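Local atomic coordinates of iron transport multicopper oxidase FET3 (Saccharomyces cerevisiae, PDB entry 1ZPU), a protein that oxidises ferrous to ferric iron at the yeast cell surface for high-affinity uptake, using four copper ions per monomer to reduce dioxygen to water. Residues H60-F65 against T231-Y236; T101-S106 against G110-G115; H392-H397 against Q471-V476. All coordinates share one frame; numbering follows the deposited sequence.

Following the chain, residues 60-65 come first, in the first cupredoxin domain, and wait for their partner until residues 231-236 of the second domain close the long loop of interaction 1. Within that loop lies the short one of interaction 2, where residues 110-115 fold back on 101-106. The two contacts share a sheet, strands 60-62 and 100-105 being neighbours, and a type 3 copper bound by His62 and His105. Interaction 3 follows in series, in the third domain, where residues 471-476 return to 392-397. Its His395 shares the type 2 copper with His60 of interaction 1, so the first and third domains meet at the trinuclear copper cluster.

Interaction 1: residues H60-F65 against T231-Y236; sequences HFHGLF and TVAQRY. With CU1 (copper (I) ion), chain B; CU1 (copper (I) ion), chain C; NAG (2-acetamido-2-deoxy-beta-D-glucopyranose), chain D.
Ala233 and Arg235 pack densely against the imidazole of His62. The small Ala233 methyl sits against one carbon of the ring (CB to His62 CE1 3.5 Å), while Arg235 comes to another (NH1 to His62 CD2 3.5 Å). The ring and guanidinium planes are 73° apart, so the groups are not stacked: CD2 of His62 lies over a face of the guanidinium, and NH1 meets the ring at a slant.

The His62 ring reaches residues 231-236 because its first torsion (-173°) swings CG to the side opposite the backbone N; ND1 meanwhile binds a type 3 copper. NE2 is hydrogen-bonded to Asp437, and the same carboxylate forms a salt bridge with NH2 of Arg235. Arginine suits this buried place because it has several donors: bends at chi2 and chi3 fold the chain back, and NH1 reaches the Ala233 carbonyl O at 3.1 Å, in the carbonyl plane, with an N-H...O angle of 148°. Its NE is hydrogen-bonded to Thr101 O, so all three nitrogens have partners. Arg235 and Asp437 thus form a second shell at the nitrogen not used by copper, while the Ala233 methyl packs at CE1.

Packing thins out at Gly63, whose CA is 4.3 Å from Arg235 NH2. Its positive phi in the type II turn from Phe61 to Leu64 favours glycine, and a side chain there would point at the guanidinium. Partly exposed Phe65 lies near an N-acetylglucosamine of the protein's own glycan, CD2 3.6 Å from its O7.

Strand 60-62 is an edge strand of a first-domain sheet, beside strand 100-105, whose Tyr102 and Trp103 also touch Arg235. Across the domain boundary, strand 235-241 runs between strands 187-194 and 210-215 of the second-domain sheet.

Interaction 2: residues T101-S106 against G110-G115; sequences TYWYHS and GQYEDG. With CU1 (copper (I) ion), chain C.
The Tyr112 ring is met by two aromatic residues of strand 100-105, Trp103 and His105, each at its own angle. Trp103 presents the rim of its six-membered ring in a T-shaped (edge-to-face) pair, with planes 77° apart. The two ring centroids are separated by 5.3 Å. The Trp103 atom CH2 leads, 3.7 Å from Tyr112 CE1. His105 comes in more obliquely, its plane turned 43° from that of the tyrosine, and CG lies over one face of the phenol ring near the rim. The closest atoms of that pair are His105 ND1 and Tyr112 CD2, 3.6 Å apart.

His105 is held at both nitrogens. NE2 binds a type 3 copper at 2.1 Å, and ND1 donates a nearly straight hydrogen bond to the carbonyl O of Ser106 at 2.9 Å, lying above that carbonyl's plane. Its CG sits between the backbone N and the carbonyl carbon (chi1 57°), a position that brings the imidazole to lie with CD2 over a face of Trp103. The resulting aromatic cluster belongs to the first cupredoxin domain, where His105 and His107, with Ser106 between them, send their rings to the two type 3 coppers.

Tyr112 lies in a short 3-10 segment of the loop before strand 117-123, and its hydroxyl is hydrogen-bonded to the carbonyl of Gly196. Were Tyr112 replaced by an alanine, the Gly196 carbonyl would probably lose its phenol partner, and the Trp103 edge and the His105 face would lose the ring they pack on. Beside the cluster, Ser106 lies against the aliphatic part of Gln111, CB to CB 3.7 Å, while its OG is hydrogen-bonded to the backbone N of Thr108.

Interaction 3: residues H392-H397 against Q471-V476; sequences HPFHLH and QGLGLV. With CU1 (copper (I) ion), chain B; CU1 (copper (I) ion), chain E; CU1 (copper (I) ion), chain F.
A single methyl carries nearly all of this contact: CD1 of Leu473 packs on Phe394 and comes near the copper ligand His392. It stands 3.6 Å from Phe394 CE2, approaching the ring obliquely, and 4.1 Å from His392 ND1, the very atom that binds the type 1 copper. The Phe394 side chain has CG anti to the carbonyl carbon (chi1 -69°), which carries the end of the ring nearer to the leucine although the two backbones stay well apart.

Leu473 CD1 also lies 3.8 Å from the copper, beyond bonding distance. In the cupredoxin fold of the third domain this is the place where many blue copper proteins carry an axial methionine. Leucine is apolar and cannot coordinate, consistent with a metal held by His392, Cys463 and His468 alone. An uncoordinated axial position of this kind generally goes with a higher copper potential.

The backbone delivers the leucine by a sharp change of course. Gly472 ends helix 466-470 in a Schellman motif, at backbone angles that would jam a CB against the preceding carbonyl; Leu473 then centres an inverse gamma turn before strand 474-479 begins. That strand is separated from 392-396 by strand 457-463, which brings Cys463 against both Leu473 and Phe394. NE2 of His392, the nitrogen not used by copper, is hydrogen-bonded to Asp388.

Interaction 1: residues H60-F65 against T231-Y236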
# COMPACT_ATOMS: atom_id res chain seq x y z
N HIS A 60 -5.03 5.02 -7.38
CA HIS A 60 -5.30 5.19 -5.97
C HIS A 60 -4.22 6.06 -5.36
O HIS A 60 -3.06 5.90 -5.68
CB HIS A 60 -5.30 3.83 -5.29
CG HIS A 60 -5.22 3.89 -3.79
ND1 HIS A 60 -6.08 4.66 -3.03
CD2 HIS A 60 -4.41 3.26 -2.92
CE1 HIS A 60 -5.78 4.52 -1.76
NE2 HIS A 60 -4.78 3.67 -1.66
N PHE A 61 -4.61 6.98 -4.49
CA PHE A 61 -3.67 7.86 -3.82
C PHE A 61 -3.46 7.42 -2.38
O PHE A 61 -4.27 7.70 -1.50
CB PHE A 61 -4.12 9.30 -3.97
CG PHE A 61 -4.43 9.66 -5.38
CD1 PHE A 61 -5.72 9.41 -5.91
CD2 PHE A 61 -3.44 10.16 -6.22
CE1 PHE A 61 -6.00 9.69 -7.23
CE2 PHE A 61 -3.73 10.44 -7.55
CZ PHE A 61 -5.01 10.21 -8.06
N HIS A 62 -2.37 6.69 -2.18
CA HIS A 62 -2.13 5.92 -0.97
C HIS A 62 -1.95 6.79 0.24
O HIS A 62 -0.99 7.57 0.32
CB HIS A 62 -0.88 5.06 -1.15
CG HIS A 62 -0.66 4.10 -0.02
ND1 HIS A 62 -0.70 2.74 -0.18
CD2 HIS A 62 -0.39 4.32 1.29
CE1 HIS A 62 -0.47 2.16 0.98
NE2 HIS A 62 -0.29 3.09 1.89
N GLY A 63 -2.85 6.65 1.20
CA GLY A 63 -2.68 7.30 2.49
C GLY A 63 -3.62 8.47 2.68
O GLY A 63 -3.93 8.85 3.80
N LEU A 64 -4.08 9.03 1.56
CA LEU A 64 -5.00 10.15 1.58
C LEU A 64 -6.35 9.70 2.11
O LEU A 64 -6.85 8.64 1.74
CB LEU A 64 -5.09 10.72 0.17
CG LEU A 64 -4.08 11.81 -0.24
CD1 LEU A 64 -2.63 11.54 0.14
CD2 LEU A 64 -4.19 12.09 -1.72
N PHE A 65 -6.94 10.50 2.99
CA PHE A 65 -8.14 10.07 3.72
C PHE A 65 -9.42 10.19 2.91
O PHE A 65 -10.43 9.58 3.26
CB PHE A 65 -8.27 10.84 5.04
CG PHE A 65 -7.18 10.55 6.04
CD1 PHE A 65 -6.55 9.29 6.08
CD2 PHE A 65 -6.78 11.51 6.95
CE1 PHE A 65 -5.55 9.03 6.99
CE2 PHE A 65 -5.78 11.24 7.87
CZ PHE A 65 -5.17 10.00 7.89
N THR A 231 8.51 -2.23 4.46
CA THR A 231 7.65 -3.10 3.65
C THR A 231 7.15 -2.30 2.47
O THR A 231 7.31 -1.09 2.43
CB THR A 231 6.40 -3.64 4.43
OG1 THR A 231 5.36 -2.65 4.44
CG2 THR A 231 6.74 -4.06 5.86
N VAL A 232 6.52 -2.96 1.51
CA VAL A 232 5.98 -2.22 0.37
C VAL A 232 4.90 -1.29 0.88
O VAL A 232 4.22 -1.62 1.85
CB VAL A 232 5.45 -3.11 -0.74
CG1 VAL A 232 6.55 -3.97 -1.27
CG2 VAL A 232 4.31 -3.96 -0.26
N ALA A 233 4.79 -0.12 0.26
CA ALA A 233 3.74 0.84 0.56
C ALA A 233 4.03 1.74 1.74
O ALA A 233 3.40 2.77 1.90
CB ALA A 233 2.39 0.14 0.74
N GLN A 234 4.97 1.37 2.60
CA GLN A 234 5.27 2.27 3.71
C GLN A 234 6.33 3.32 3.41
O GLN A 234 7.12 3.15 2.48
CB GLN A 234 5.46 1.57 5.07
CG GLN A 234 6.40 0.39 5.19
CD GLN A 234 6.19 -0.38 6.53
OE1 GLN A 234 5.06 -0.46 7.06
NE2 GLN A 234 7.28 -0.95 7.08
N ARG A 235 6.30 4.41 4.16
CA ARG A 235 7.22 5.52 3.98
C ARG A 235 7.91 5.80 5.29
O ARG A 235 7.24 5.94 6.32
CB ARG A 235 6.45 6.77 3.54
CG ARG A 235 5.84 6.69 2.17
CD ARG A 235 4.50 5.95 2.16
NE ARG A 235 3.42 6.79 2.65
CZ ARG A 235 2.33 6.36 3.28
NH1 ARG A 235 2.16 5.06 3.51
NH2 ARG A 235 1.42 7.22 3.69
N TYR A 236 9.23 5.86 5.28
CA TYR A 236 9.97 6.44 6.40
C TYR A 236 10.61 7.69 5.87
O TYR A 236 11.31 7.64 4.87
CB TYR A 236 11.05 5.50 6.98
CG TYR A 236 10.53 4.31 7.75
CD1 TYR A 236 10.73 4.19 9.13
CD2 TYR A 236 9.85 3.28 7.10
CE1 TYR A 236 10.24 3.07 9.83
CE2 TYR A 236 9.36 2.18 7.77
CZ TYR A 236 9.55 2.07 9.13
OH TYR A 236 9.03 0.94 9.72
CU CU1 B . -4.25 3.22 0.30
CU CU1 C . -1.09 1.68 -1.77
C1 NAG D . -13.29 13.71 8.34
C2 NAG D . -12.23 13.45 9.41
C3 NAG D . -12.76 13.73 10.82
C4 NAG D . -13.40 15.12 10.89
C5 NAG D . -14.38 15.30 9.71
C6 NAG D . -14.98 16.70 9.68
C7 NAG D . -10.43 11.87 8.97
C8 NAG D . -10.06 10.43 8.74
N2 NAG D . -11.70 12.10 9.33
O3 NAG D . -11.67 13.67 11.71
O4 NAG D . -14.01 15.35 12.16
O5 NAG D . -13.72 15.06 8.47
O6 NAG D . -13.95 17.64 9.50
O7 NAG D . -9.58 12.76 8.82

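Interaction 2: residues T101-S106 against G110-G115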
# COMPACT_ATOMS: atom_id res chain seq x y z
N THR A 101 4.46 12.50 3.43
CA THR A 101 4.90 11.69 2.30
C THR A 101 3.89 10.62 1.91
O THR A 101 3.55 9.75 2.71
CB THR A 101 6.29 11.06 2.57
OG1 THR A 101 7.16 12.07 3.11
CG2 THR A 101 6.89 10.49 1.28
N TYR A 102 3.39 10.72 0.67
CA TYR A 102 2.46 9.72 0.15
C TYR A 102 2.89 9.29 -1.24
O TYR A 102 3.89 9.75 -1.75
CB TYR A 102 1.02 10.26 0.15
CG TYR A 102 0.59 10.74 1.51
CD1 TYR A 102 0.98 11.99 1.97
CD2 TYR A 102 -0.16 9.93 2.34
CE1 TYR A 102 0.62 12.42 3.21
CE2 TYR A 102 -0.53 10.36 3.59
CZ TYR A 102 -0.13 11.61 4.02
OH TYR A 102 -0.48 12.05 5.27
N TRP A 103 2.14 8.37 -1.83
CA TRP A 103 2.34 7.99 -3.21
C TRP A 103 1.04 7.58 -3.88
O TRP A 103 0.01 7.36 -3.23
CB TRP A 103 3.39 6.89 -3.35
CG TRP A 103 3.08 5.57 -2.67
CD1 TRP A 103 2.85 5.37 -1.35
CD2 TRP A 103 3.04 4.27 -3.28
NE1 TRP A 103 2.63 4.05 -1.10
CE2 TRP A 103 2.75 3.34 -2.26
CE3 TRP A 103 3.22 3.80 -4.58
CZ2 TRP A 103 2.62 1.97 -2.50
CZ3 TRP A 103 3.10 2.44 -4.83
CH2 TRP A 103 2.80 1.54 -3.79
N TYR A 104 1.08 7.50 -5.20
CA TYR A 104 -0.05 7.06 -5.96
C TYR A 104 0.35 5.86 -6.81
O TYR A 104 1.47 5.79 -7.31
CB TYR A 104 -0.57 8.20 -6.82
CG TYR A 104 0.32 8.60 -7.97
CD1 TYR A 104 0.17 8.00 -9.21
CD2 TYR A 104 1.29 9.59 -7.82
CE1 TYR A 104 0.97 8.38 -10.28
CE2 TYR A 104 2.10 9.97 -8.89
CZ TYR A 104 1.93 9.36 -10.12
OH TYR A 104 2.71 9.73 -11.19
N HIS A 105 -0.57 4.92 -6.97
CA HIS A 105 -0.34 3.76 -7.81
C HIS A 105 -1.63 3.29 -8.43
O HIS A 105 -2.71 3.56 -7.90
CB HIS A 105 0.31 2.62 -7.01
CG HIS A 105 -0.48 2.18 -5.82
ND1 HIS A 105 -1.52 1.27 -5.89
CD2 HIS A 105 -0.36 2.49 -4.50
CE1 HIS A 105 -2.02 1.06 -4.69
NE2 HIS A 105 -1.33 1.79 -3.82
N SER A 106 -1.53 2.59 -9.55
CA SER A 106 -2.67 1.91 -10.13
C SER A 106 -3.20 0.91 -9.13
O SER A 106 -2.43 0.28 -8.42
CB SER A 106 -2.25 1.18 -11.41
OG SER A 106 -3.25 0.29 -11.86
N GLY A 110 -1.86 -6.14 -11.62
CA GLY A 110 -0.51 -5.99 -11.09
C GLY A 110 0.08 -4.72 -11.66
O GLY A 110 1.24 -4.38 -11.39
N GLN A 111 -0.74 -4.06 -12.46
CA GLN A 111 -0.41 -2.81 -13.12
C GLN A 111 0.71 -1.98 -12.45
O GLN A 111 1.70 -1.68 -13.10
CB GLN A 111 -1.71 -2.02 -13.25
CG GLN A 111 -1.77 -1.07 -14.40
CD GLN A 111 -3.11 -1.14 -15.11
OE1 GLN A 111 -3.94 -0.23 -15.01
NE2 GLN A 111 -3.34 -2.23 -15.82
N TYR A 112 0.61 -1.61 -11.17
CA TYR A 112 1.67 -0.71 -10.65
C TYR A 112 3.10 -1.27 -10.64
O TYR A 112 4.05 -0.51 -10.81
CB TYR A 112 1.31 0.02 -9.35
CG TYR A 112 1.64 -0.65 -8.03
CD1 TYR A 112 2.93 -0.61 -7.48
CD2 TYR A 112 0.63 -1.25 -7.29
CE1 TYR A 112 3.20 -1.20 -6.23
CE2 TYR A 112 0.88 -1.84 -6.07
CZ TYR A 112 2.15 -1.81 -5.54
OH TYR A 112 2.32 -2.42 -4.32
N GLU A 113 3.27 -2.58 -10.46
CA GLU A 113 4.59 -3.19 -10.66
C GLU A 113 5.15 -2.91 -12.04
O GLU A 113 6.34 -2.83 -12.20
CB GLU A 113 4.60 -4.70 -10.43
CG GLU A 113 4.96 -5.10 -8.99
CD GLU A 113 6.46 -5.14 -8.69
OE1 GLU A 113 7.24 -4.23 -9.05
OE2 GLU A 113 6.86 -6.12 -8.05
N ASP A 114 4.28 -2.77 -13.03
CA ASP A 114 4.74 -2.52 -14.38
C ASP A 114 4.98 -1.03 -14.65
O ASP A 114 5.07 -0.62 -15.81
CB ASP A 114 3.79 -3.16 -15.40
CG ASP A 114 3.89 -4.70 -15.42
OD1 ASP A 114 4.90 -5.27 -14.93
OD2 ASP A 114 2.96 -5.36 -15.95
N GLY A 115 5.07 -0.24 -13.58
CA GLY A 115 5.59 1.13 -13.68
C GLY A 115 4.66 2.27 -13.31
O GLY A 115 5.12 3.41 -13.14
CU CU1 C . -1.09 1.68 -1.77

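Interaction 3: residues H392-H397 against Q471-V476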
# COMPACT_ATOMS: atom_id res chain seq x y z
N HIS A 392 3.37 -10.22 6.02
CA HIS A 392 2.46 -9.48 5.16
C HIS A 392 2.30 -8.07 5.66
O HIS A 392 2.06 -7.84 6.86
CB HIS A 392 1.09 -10.12 5.14
CG HIS A 392 1.11 -11.59 4.88
ND1 HIS A 392 0.80 -12.12 3.65
CD2 HIS A 392 1.40 -12.63 5.68
CE1 HIS A 392 0.89 -13.44 3.70
NE2 HIS A 392 1.25 -13.77 4.93
N PRO A 393 2.42 -7.09 4.76
CA PRO A 393 2.12 -5.72 5.11
C PRO A 393 0.66 -5.39 4.77
O PRO A 393 0.30 -5.26 3.61
CB PRO A 393 3.10 -4.94 4.25
CG PRO A 393 3.35 -5.82 3.06
CD PRO A 393 2.85 -7.20 3.36
N PHE A 394 -0.18 -5.27 5.78
CA PHE A 394 -1.56 -4.92 5.55
C PHE A 394 -1.74 -3.42 5.61
O PHE A 394 -1.10 -2.74 6.41
CB PHE A 394 -2.49 -5.62 6.54
CG PHE A 394 -2.59 -7.09 6.31
CD1 PHE A 394 -1.76 -7.96 6.99
CD2 PHE A 394 -3.48 -7.60 5.38
CE1 PHE A 394 -1.83 -9.33 6.76
CE2 PHE A 394 -3.55 -8.98 5.14
CZ PHE A 394 -2.72 -9.84 5.85
N HIS A 395 -2.61 -2.93 4.74
CA HIS A 395 -2.83 -1.52 4.61
C HIS A 395 -4.33 -1.23 4.68
O HIS A 395 -5.16 -2.02 4.20
CB HIS A 395 -2.19 -1.00 3.32
CG HIS A 395 -2.73 0.31 2.86
ND1 HIS A 395 -2.57 1.48 3.58
CD2 HIS A 395 -3.47 0.64 1.77
CE1 HIS A 395 -3.17 2.46 2.95
NE2 HIS A 395 -3.72 1.98 1.85
N LEU A 396 -4.66 -0.09 5.30
CA LEU A 396 -6.04 0.32 5.50
C LEU A 396 -6.32 1.65 4.83
O LEU A 396 -5.68 2.65 5.15
CB LEU A 396 -6.35 0.42 7.00
CG LEU A 396 -7.73 0.93 7.45
CD1 LEU A 396 -8.88 -0.04 7.08
CD2 LEU A 396 -7.71 1.21 8.95
N HIS A 397 -7.27 1.66 3.91
CA HIS A 397 -7.67 2.90 3.23
C HIS A 397 -8.44 3.80 4.19
O HIS A 397 -9.08 3.31 5.13
CB HIS A 397 -8.55 2.59 2.03
CG HIS A 397 -7.82 2.01 0.87
ND1 HIS A 397 -7.91 2.54 -0.40
CD2 HIS A 397 -7.00 0.94 0.77
CE1 HIS A 397 -7.17 1.82 -1.23
NE2 HIS A 397 -6.61 0.84 -0.54
N GLN A 471 -4.58 -12.96 -5.05
CA GLN A 471 -5.10 -14.16 -4.41
C GLN A 471 -6.35 -13.88 -3.56
O GLN A 471 -6.94 -14.80 -2.99
CB GLN A 471 -4.02 -14.79 -3.55
CG GLN A 471 -2.95 -15.52 -4.32
CD GLN A 471 -1.94 -16.15 -3.38
OE1 GLN A 471 -0.96 -15.52 -2.99
NE2 GLN A 471 -2.19 -17.41 -3.00
N GLY A 472 -6.74 -12.61 -3.48
CA GLY A 472 -7.94 -12.18 -2.75
C GLY A 472 -7.83 -11.87 -1.26
O GLY A 472 -8.83 -12.00 -0.54
N LEU A 473 -6.66 -11.45 -0.78
CA LEU A 473 -6.45 -11.16 0.64
C LEU A 473 -6.94 -9.76 0.95
O LEU A 473 -6.13 -8.86 1.17
CB LEU A 473 -4.98 -11.25 1.02
CG LEU A 473 -4.59 -12.04 2.28
CD1 LEU A 473 -3.20 -11.68 2.77
CD2 LEU A 473 -5.61 -11.95 3.41
N GLY A 474 -8.25 -9.57 0.96
CA GLY A 474 -8.83 -8.26 1.24
C GLY A 474 -10.25 -8.31 1.75
O GLY A 474 -10.97 -9.28 1.52
N LEU A 475 -10.64 -7.26 2.46
CA LEU A 475 -12.00 -7.12 2.97
C LEU A 475 -12.45 -5.67 2.89
O LEU A 475 -11.61 -4.77 2.81
CB LEU A 475 -12.13 -7.65 4.40
CG LEU A 475 -11.28 -7.09 5.53
CD1 LEU A 475 -11.81 -5.77 5.98
CD2 LEU A 475 -11.36 -8.08 6.66
N VAL A 476 -13.76 -5.44 2.93
CA VAL A 476 -14.31 -4.12 2.67
C VAL A 476 -15.01 -3.54 3.90
O VAL A 476 -15.88 -4.18 4.50
CB VAL A 476 -15.28 -4.15 1.47
CG1 VAL A 476 -15.86 -2.77 1.21
CG2 VAL A 476 -14.59 -4.68 0.23
CU CU1 B . -4.25 3.22 0.30
CU CU1 E . 0.46 -10.90 2.01
CU CU1 F . -5.61 -0.71 -1.63